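Long-range contact in tRNA (adenine(58)-N(1))-methyltransferase catalytic subunit TRM61 C-terminal domain-containing protein (Thermoplasma acidophilum, PDB 1YB2), which probably transfers methyl groups from S-adenosyl-L-methionine to adenine in RNA, possibly at position 58 of tRNA: residues 137-148 / 163-174. Residues are numbered along the deposited sequence; the frame is centred on the assembly and turned at random.
Sequences TLTVVERDEDNL and NVRTSRSDIADF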
ATOM      1  N   THR A 137      15.351  -8.277  -3.348  1.00 27.07           N
ATOM      2  CA  THR A 137      15.685  -9.022  -2.144  1.00 26.56           C
ATOM      3  C   THR A 137      15.126  -8.321  -0.918  1.00 25.51           C
ATOM      4  O   THR A 137      14.927  -7.097  -0.911  1.00 25.82           O
ATOM      5  CB  THR A 137      17.235  -9.162  -1.950  1.00 26.38           C
ATOM      6  OG1 THR A 137      17.822  -7.857  -1.874  1.00 28.52           O
ATOM      7  CG2 THR A 137      17.912  -9.964  -3.090  1.00 27.13           C
ATOM      8  N   LEU A 138      14.876  -9.111   0.120  1.00 24.87           N
ATOM      9  CA  LEU A 138      14.493  -8.596   1.421  1.00 24.02           C
ATOM     10  C   LEU A 138      15.509  -9.085   2.445  1.00 24.45           C
ATOM     11  O   LEU A 138      15.840 -10.286   2.495  1.00 23.76           O
ATOM     12  CB  LEU A 138      13.073  -9.054   1.803  1.00 24.03           C
ATOM     13  CG  LEU A 138      12.620  -8.840   3.246  1.00 22.30           C
ATOM     14  CD1 LEU A 138      12.561  -7.336   3.617  1.00 20.59           C
ATOM     15  CD2 LEU A 138      11.240  -9.485   3.462  1.00 23.80           C
ATOM     16  N   THR A 139      16.004  -8.143   3.241  1.00 24.32           N
ATOM     17  CA  THR A 139      16.877  -8.427   4.365  1.00 25.12           C
ATOM     18  C   THR A 139      16.199  -8.044   5.668  1.00 24.96           C
ATOM     19  O   THR A 139      15.805  -6.890   5.873  1.00 25.89           O
ATOM     20  CB  THR A 139      18.247  -7.715   4.200  1.00 25.57           C
ATOM     21  OG1 THR A 139      18.823  -8.115   2.943  1.00 27.38           O
ATOM     22  CG2 THR A 139      19.232  -8.095   5.360  1.00 25.28           C
ATOM     23  N   VAL A 140      16.062  -9.016   6.554  1.00 25.20           N
ATOM     24  CA  VAL A 140      15.347  -8.818   7.813  1.00 24.98           C
ATOM     25  C   VAL A 140      16.344  -8.896   8.957  1.00 25.29           C
ATOM     26  O   VAL A 140      17.066  -9.894   9.104  1.00 25.09           O
ATOM     27  CB  VAL A 140      14.238  -9.884   7.998  1.00 25.11           C
ATOM     28  CG1 VAL A 140      13.541  -9.725   9.342  1.00 25.02           C
ATOM     29  CG2 VAL A 140      13.224  -9.800   6.856  1.00 24.61           C
ATOM     30  N   VAL A 141      16.410  -7.821   9.737  1.00 24.89           N
ATOM     31  CA  VAL A 141      17.248  -7.740  10.930  1.00 24.90           C
ATOM     32  C   VAL A 141      16.303  -7.761  12.122  1.00 25.90           C
ATOM     33  O   VAL A 141      15.466  -6.855  12.268  1.00 25.97           O
ATOM     34  CB  VAL A 141      18.086  -6.419  10.961  1.00 24.80           C
ATOM     35  CG1 VAL A 141      18.992  -6.352  12.213  1.00 24.03           C
ATOM     36  CG2 VAL A 141      18.911  -6.263   9.697  1.00 24.29           C
ATOM     37  N   GLU A 142      16.402  -8.805  12.943  1.00 26.53           N
ATOM     38  CA  GLU A 142      15.506  -8.997  14.092  1.00 28.23           C
ATOM     39  C   GLU A 142      16.275  -9.489  15.321  1.00 29.55           C
ATOM     40  O   GLU A 142      16.930 -10.527  15.273  1.00 29.52           O
ATOM     41  CB  GLU A 142      14.363  -9.966  13.741  1.00 27.73           C
ATOM     42  CG  GLU A 142      13.475 -10.423  14.912  1.00 29.12           C
ATOM     43  CD  GLU A 142      12.816  -9.270  15.688  1.00 30.93           C
ATOM     44  OE1 GLU A 142      12.298  -8.330  15.059  1.00 29.87           O
ATOM     45  OE2 GLU A 142      12.804  -9.317  16.940  1.00 32.30           O
ATOM     46  N   ARG A 143      16.164  -8.754  16.427  1.00 31.49           N
ATOM     47  CA  ARG A 143      16.901  -9.076  17.665  1.00 33.83           C
ATOM     48  C   ARG A 143      16.368 -10.312  18.407  1.00 33.96           C
ATOM     49  O   ARG A 143      17.122 -10.993  19.108  1.00 34.29           O
ATOM     50  CB  ARG A 143      16.923  -7.862  18.605  1.00 33.75           C
ATOM     51  CG  ARG A 143      15.536  -7.472  19.151  1.00 35.38           C
ATOM     52  CD  ARG A 143      15.581  -6.195  19.958  1.00 36.32           C
ATOM     53  NE  ARG A 143      15.849  -5.031  19.113  1.00 43.49           N
ATOM     54  CZ  ARG A 143      15.922  -3.775  19.553  1.00 44.81           C
ATOM     55  NH1 ARG A 143      15.735  -3.503  20.844  1.00 45.94           N
ATOM     56  NH2 ARG A 143      16.181  -2.790  18.698  1.00 45.31           N
ATOM     57  N   ASP A 144      15.077 -10.590  18.270  1.00 34.68           N
ATOM     58  CA  ASP A 144      14.442 -11.706  18.973  1.00 35.85           C
ATOM     59  C   ASP A 144      14.428 -12.980  18.123  1.00 36.05           C
ATOM     60  O   ASP A 144      13.769 -13.036  17.080  1.00 35.64           O
ATOM     61  CB  ASP A 144      13.025 -11.320  19.404  1.00 36.20           C
ATOM     62  CG  ASP A 144      12.428 -12.299  20.390  1.00 38.98           C
ATOM     63  OD1 ASP A 144      11.888 -13.345  19.964  1.00 41.34           O
ATOM     64  OD2 ASP A 144      12.499 -12.018  21.606  1.00 42.38           O
ATOM     65  N   GLU A 145      15.153 -14.003  18.576  1.00 36.43           N
ATOM     66  CA  GLU A 145      15.332 -15.239  17.808  1.00 37.39           C
ATOM     67  C   GLU A 145      14.002 -15.934  17.532  1.00 37.26           C
ATOM     68  O   GLU A 145      13.773 -16.446  16.431  1.00 37.32           O
ATOM     69  CB  GLU A 145      16.280 -16.202  18.542  1.00 37.65           C
ATOM     70  CG  GLU A 145      16.875 -17.307  17.665  1.00 38.66           C
ATOM     71  CD  GLU A 145      17.593 -18.382  18.473  1.00 39.24           C
ATOM     72  OE1 GLU A 145      16.916 -19.148  19.196  1.00 41.97           O
ATOM     73  OE2 GLU A 145      18.836 -18.472  18.379  1.00 42.48           O
ATOM     74  N   ASP A 146      13.133 -15.947  18.538  1.00 37.44           N
ATOM     75  CA  ASP A 146      11.872 -16.675  18.451  1.00 37.34           C
ATOM     76  C   ASP A 146      10.895 -15.961  17.516  1.00 36.52           C
ATOM     77  O   ASP A 146      10.277 -16.602  16.667  1.00 35.99           O
ATOM     78  CB  ASP A 146      11.257 -16.882  19.837  1.00 37.96           C
ATOM     79  CG  ASP A 146      11.965 -17.970  20.649  1.00 40.60           C
ATOM     80  OD1 ASP A 146      12.956 -18.579  20.170  1.00 43.34           O
ATOM     81  OD2 ASP A 146      11.517 -18.226  21.788  1.00 43.57           O
ATOM     82  N   ASN A 147      10.783 -14.638  17.668  1.00 35.52           N
ATOM     83  CA  ASN A 147       9.991 -13.813  16.767  1.00 34.61           C
ATOM     84  C   ASN A 147      10.452 -13.943  15.323  1.00 33.45           C
ATOM     85  O   ASN A 147       9.623 -13.994  14.415  1.00 33.04           O
ATOM     86  CB  ASN A 147      10.010 -12.336  17.192  1.00 35.41           C
ATOM     87  CG  ASN A 147       9.239 -12.080  18.481  1.00 37.37           C
ATOM     88  OD1 ASN A 147       8.705 -13.003  19.096  1.00 41.36           O
ATOM     89  ND2 ASN A 147       9.193 -10.823  18.905  1.00 38.93           N
ATOM     90  N   LEU A 148      11.770 -14.001  15.115  1.00 31.95           N
ATOM     91  CA  LEU A 148      12.330 -14.182  13.774  1.00 30.88           C
ATOM     92  C   LEU A 148      11.940 -15.522  13.158  1.00 30.67           C
ATOM     93  O   LEU A 148      11.439 -15.561  12.035  1.00 29.94           O
ATOM     94  CB  LEU A 148      13.854 -13.998  13.757  1.00 30.19           C
ATOM     95  CG  LEU A 148      14.533 -14.137  12.386  1.00 29.93           C
ATOM     96  CD1 LEU A 148      13.965 -13.140  11.358  1.00 29.03           C
ATOM     97  CD2 LEU A 148      16.037 -13.975  12.505  1.00 30.25           C
ATOM     98  N   ASN A 163      14.715 -15.283  -1.891  1.00 24.49           N
ATOM     99  CA  ASN A 163      15.238 -13.910  -1.949  1.00 24.29           C
ATOM    100  C   ASN A 163      15.191 -13.167  -0.616  1.00 24.35           C
ATOM    101  O   ASN A 163      15.241 -11.932  -0.576  1.00 23.90           O
ATOM    102  CB  ASN A 163      14.570 -13.099  -3.081  1.00 24.48           C
ATOM    103  CG  ASN A 163      13.057 -12.823  -2.841  1.00 24.71           C
ATOM    104  OD1 ASN A 163      12.521 -11.838  -3.346  1.00 26.91           O
ATOM    105  ND2 ASN A 163      12.388 -13.688  -2.094  1.00 23.54           N
ATOM    106  N   VAL A 164      15.096 -13.922   0.476  1.00 24.31           N
ATOM    107  CA  VAL A 164      15.119 -13.342   1.821  1.00 23.87           C
ATOM    108  C   VAL A 164      16.392 -13.735   2.569  1.00 24.13           C
ATOM    109  O   VAL A 164      16.804 -14.893   2.554  1.00 23.53           O
ATOM    110  CB  VAL A 164      13.865 -13.728   2.657  1.00 23.91           C
ATOM    111  CG1 VAL A 164      13.900 -13.062   4.022  1.00 23.02           C
ATOM    112  CG2 VAL A 164      12.577 -13.331   1.923  1.00 22.23           C
ATOM    113  N   ARG A 165      17.008 -12.744   3.215  1.00 24.75           N
ATOM    114  CA  ARG A 165      18.155 -12.960   4.093  1.00 25.61           C
ATOM    115  C   ARG A 165      17.813 -12.446   5.488  1.00 24.78           C
ATOM    116  O   ARG A 165      17.078 -11.462   5.628  1.00 24.62           O
ATOM    117  CB  ARG A 165      19.400 -12.271   3.522  1.00 25.75           C
ATOM    118  CG  ARG A 165      19.962 -13.024   2.306  1.00 26.81           C
ATOM    119  CD  ARG A 165      21.254 -12.389   1.764  1.00 28.27           C
ATOM    120  NE  ARG A 165      22.402 -12.548   2.672  1.00 31.86           N
ATOM    121  CZ  ARG A 165      23.135 -13.654   2.805  1.00 33.80           C
ATOM    122  NH1 ARG A 165      22.875 -14.739   2.090  1.00 35.04           N
ATOM    123  NH2 ARG A 165      24.143 -13.678   3.667  1.00 34.51           N
ATOM    124  N   THR A 166      18.295 -13.133   6.517  1.00 24.08           N
ATOM    125  CA  THR A 166      18.001 -12.719   7.886  1.00 24.09           C
ATOM    126  C   THR A 166      19.262 -12.532   8.713  1.00 24.37           C
ATOM    127  O   THR A 166      20.258 -13.251   8.544  1.00 22.94           O
ATOM    128  CB  THR A 166      17.094 -13.726   8.645  1.00 24.34           C
ATOM    129  OG1 THR A 166      17.800 -14.952   8.817  1.00 23.40           O
ATOM    130  CG2 THR A 166      15.765 -13.969   7.911  1.00 23.92           C
ATOM    131  N   SER A 167      19.208 -11.555   9.607  1.00 24.40           N
ATOM    132  CA  SER A 167      20.224 -11.399  10.632  1.00 25.27           C
ATOM    133  C   SER A 167      19.539 -11.335  11.982  1.00 26.00           C
ATOM    134  O   SER A 167      18.723 -10.457  12.233  1.00 24.90           O
ATOM    135  CB  SER A 167      21.038 -10.132  10.412  1.00 25.20           C
ATOM    136  OG  SER A 167      21.996 -10.026  11.442  1.00 26.49           O
ATOM    137  N   ARG A 168      19.852 -12.297  12.837  1.00 26.98           N
ATOM    138  CA  ARG A 168      19.354 -12.294  14.194  1.00 29.21           C
ATOM    139  C   ARG A 168      20.355 -11.472  14.999  1.00 30.40           C
ATOM    140  O   ARG A 168      21.361 -11.993  15.488  1.00 30.34           O
ATOM    141  CB  ARG A 168      19.238 -13.731  14.743  1.00 29.62           C
ATOM    142  CG  ARG A 168      18.180 -13.937  15.840  1.00 30.84           C
ATOM    143  CD  ARG A 168      18.449 -13.110  17.101  1.00 32.37           C
ATOM    144  NE  ARG A 168      19.717 -13.462  17.743  1.00 34.28           N
ATOM    145  CZ  ARG A 168      20.429 -12.634  18.511  1.00 34.01           C
ATOM    146  NH1 ARG A 168      19.999 -11.401  18.739  1.00 34.48           N
ATOM    147  NH2 ARG A 168      21.580 -13.035  19.040  1.00 34.09           N
ATOM    148  N   SER A 169      20.086 -10.177  15.098  1.00 31.72           N
ATOM    149  CA  SER A 169      20.965  -9.260  15.796  1.00 33.05           C
ATOM    150  C   SER A 169      20.223  -7.962  16.040  1.00 34.17           C
ATOM    151  O   SER A 169      19.168  -7.713  15.435  1.00 34.22           O
ATOM    152  CB  SER A 169      22.231  -8.980  14.969  1.00 33.22           C
ATOM    153  OG  SER A 169      21.920  -8.270  13.784  1.00 33.22           O
ATOM    154  N   ASP A 170      20.767  -7.148  16.942  1.00 35.24           N
ATOM    155  CA  ASP A 170      20.335  -5.770  17.097  1.00 36.44           C
ATOM    156  C   ASP A 170      20.904  -4.999  15.924  1.00 36.36           C
ATOM    157  O   ASP A 170      22.035  -5.267  15.483  1.00 36.06           O
ATOM    158  CB  ASP A 170      20.868  -5.178  18.409  1.00 37.46           C
ATOM    159  CG  ASP A 170      20.239  -3.828  18.741  1.00 40.14           C
ATOM    160  OD1 ASP A 170      19.349  -3.807  19.630  1.00 43.54           O
ATOM    161  OD2 ASP A 170      20.620  -2.799  18.112  1.00 42.72           O
ATOM    162  N   ILE A 171      20.126  -4.036  15.432  1.00 36.11           N
ATOM    163  CA  ILE A 171      20.552  -3.177  14.330  1.00 36.40           C
ATOM    164  C   ILE A 171      21.901  -2.485  14.601  1.00 36.69           C
ATOM    165  O   ILE A 171      22.692  -2.282  13.676  1.00 36.87           O
ATOM    166  CB  ILE A 171      19.425  -2.166  13.890  1.00 35.82           C
ATOM    167  CG1 ILE A 171      19.826  -1.392  12.631  1.00 35.05           C
ATOM    168  CG2 ILE A 171      19.053  -1.208  15.013  1.00 35.55           C
ATOM    169  CD1 ILE A 171      19.957  -2.265  11.387  1.00 34.55           C
ATOM    170  N   ALA A 172      22.169  -2.159  15.863  1.00 37.51           N
ATOM    171  CA  ALA A 172      23.451  -1.540  16.246  1.00 38.55           C
ATOM    172  C   ALA A 172      24.653  -2.400  15.835  1.00 39.03           C
ATOM    173  O   ALA A 172      25.669  -1.881  15.356  1.00 39.56           O
ATOM    174  CB  ALA A 172      23.487  -1.270  17.751  1.00 38.60           C
ATOM    175  N   ASP A 173      24.512  -3.711  16.015  1.00 39.28           N
ATOM    176  CA  ASP A 173      25.574  -4.673  15.726  1.00 39.53           C
ATOM    177  C   ASP A 173      25.558  -5.154  14.282  1.00 39.41           C
ATOM    178  O   ASP A 173      26.530  -5.747  13.821  1.00 39.32           O
ATOM    179  CB  ASP A 173      25.464  -5.870  16.667  1.00 39.69           C
ATOM    180  CG  ASP A 173      25.434  -5.454  18.123  1.00 40.68           C
ATOM    181  OD1 ASP A 173      26.254  -4.587  18.509  1.00 42.12           O
ATOM    182  OD2 ASP A 173      24.593  -5.992  18.875  1.00 41.78           O
ATOM    183  N   PHE A 174      24.460  -4.893  13.575  1.00 38.72           N
ATOM    184  CA  PHE A 174      24.285  -5.407  12.227  1.00 38.62           C
ATOM    185  C   PHE A 174      25.298  -4.805  11.276  1.00 38.76           C
ATOM    186  O   PHE A 174      25.462  -3.600  11.213  1.00 39.04           O
ATOM    187  CB  PHE A 174      22.851  -5.148  11.718  1.00 37.66           C
ATOM    188  CG  PHE A 174      22.625  -5.577  10.295  1.00 36.50           C
ATOM    189  CD1 PHE A 174      22.745  -6.918   9.928  1.00 35.02           C
ATOM    190  CD2 PHE A 174      22.292  -4.639   9.319  1.00 34.27           C
ATOM    191  CE1 PHE A 174      22.540  -7.312   8.610  1.00 34.49           C
ATOM    192  CE2 PHE A 174      22.082  -5.022   8.003  1.00 33.15           C
ATOM    193  CZ  PHE A 174      22.202  -6.360   7.646  1.00 34.45           C
TER
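Leu138 to Val141 pair in parallel with Val164 to Ser167, joining the two strands of a beta-alpha-beta unit in the Rossmann-like methyltransferase sheet; helix 145-156 makes the crossover, and 164-167 is the outermost strand of its sheet within the chain. Five nearly straight backbone bonds run from Leu138 N to Asn163 O (2.9 Å) as far as Glu142 N to Ser167 O (2.9 Å). Beyond them the chains stay close but the regular bonding fades: Ser169 N reaches Glu142 O only weakly.

On the face carrying Thr139 and Val141, the Phe174 ring lies against the sheet. CG2 of Val141 sits squarely over it, 3.6 Å from the Phe174 ring centroid, a CH-pi contact. CG1 of Val141, anti to the backbone N (chi1 -179°), leans on Ser169 O. On the face of Val140 and Thr166, Leu148 from the crossover helix lays CD1 on Thr166 CG2, while CD2 reaches Arg168 CB just beyond the strand. Arg168, bent twice along its chain, donates from NH1 to Arg143 O (2.9 Å) in a bent bond, the oxygen 33° out of the guanidinium plane.

Asp170 OD1 lies over the face of the Arg143 guanidinium, 3.5 Å from NH2, a salt bridge of charges alone, while OD2 takes Ala172 N in an Asx turn. Glu142 OE2 accepts from Asp144 N and OE1 from Val119 N, consistent with two fixed acidic groups at the predicted S-adenosyl-L-methionine site.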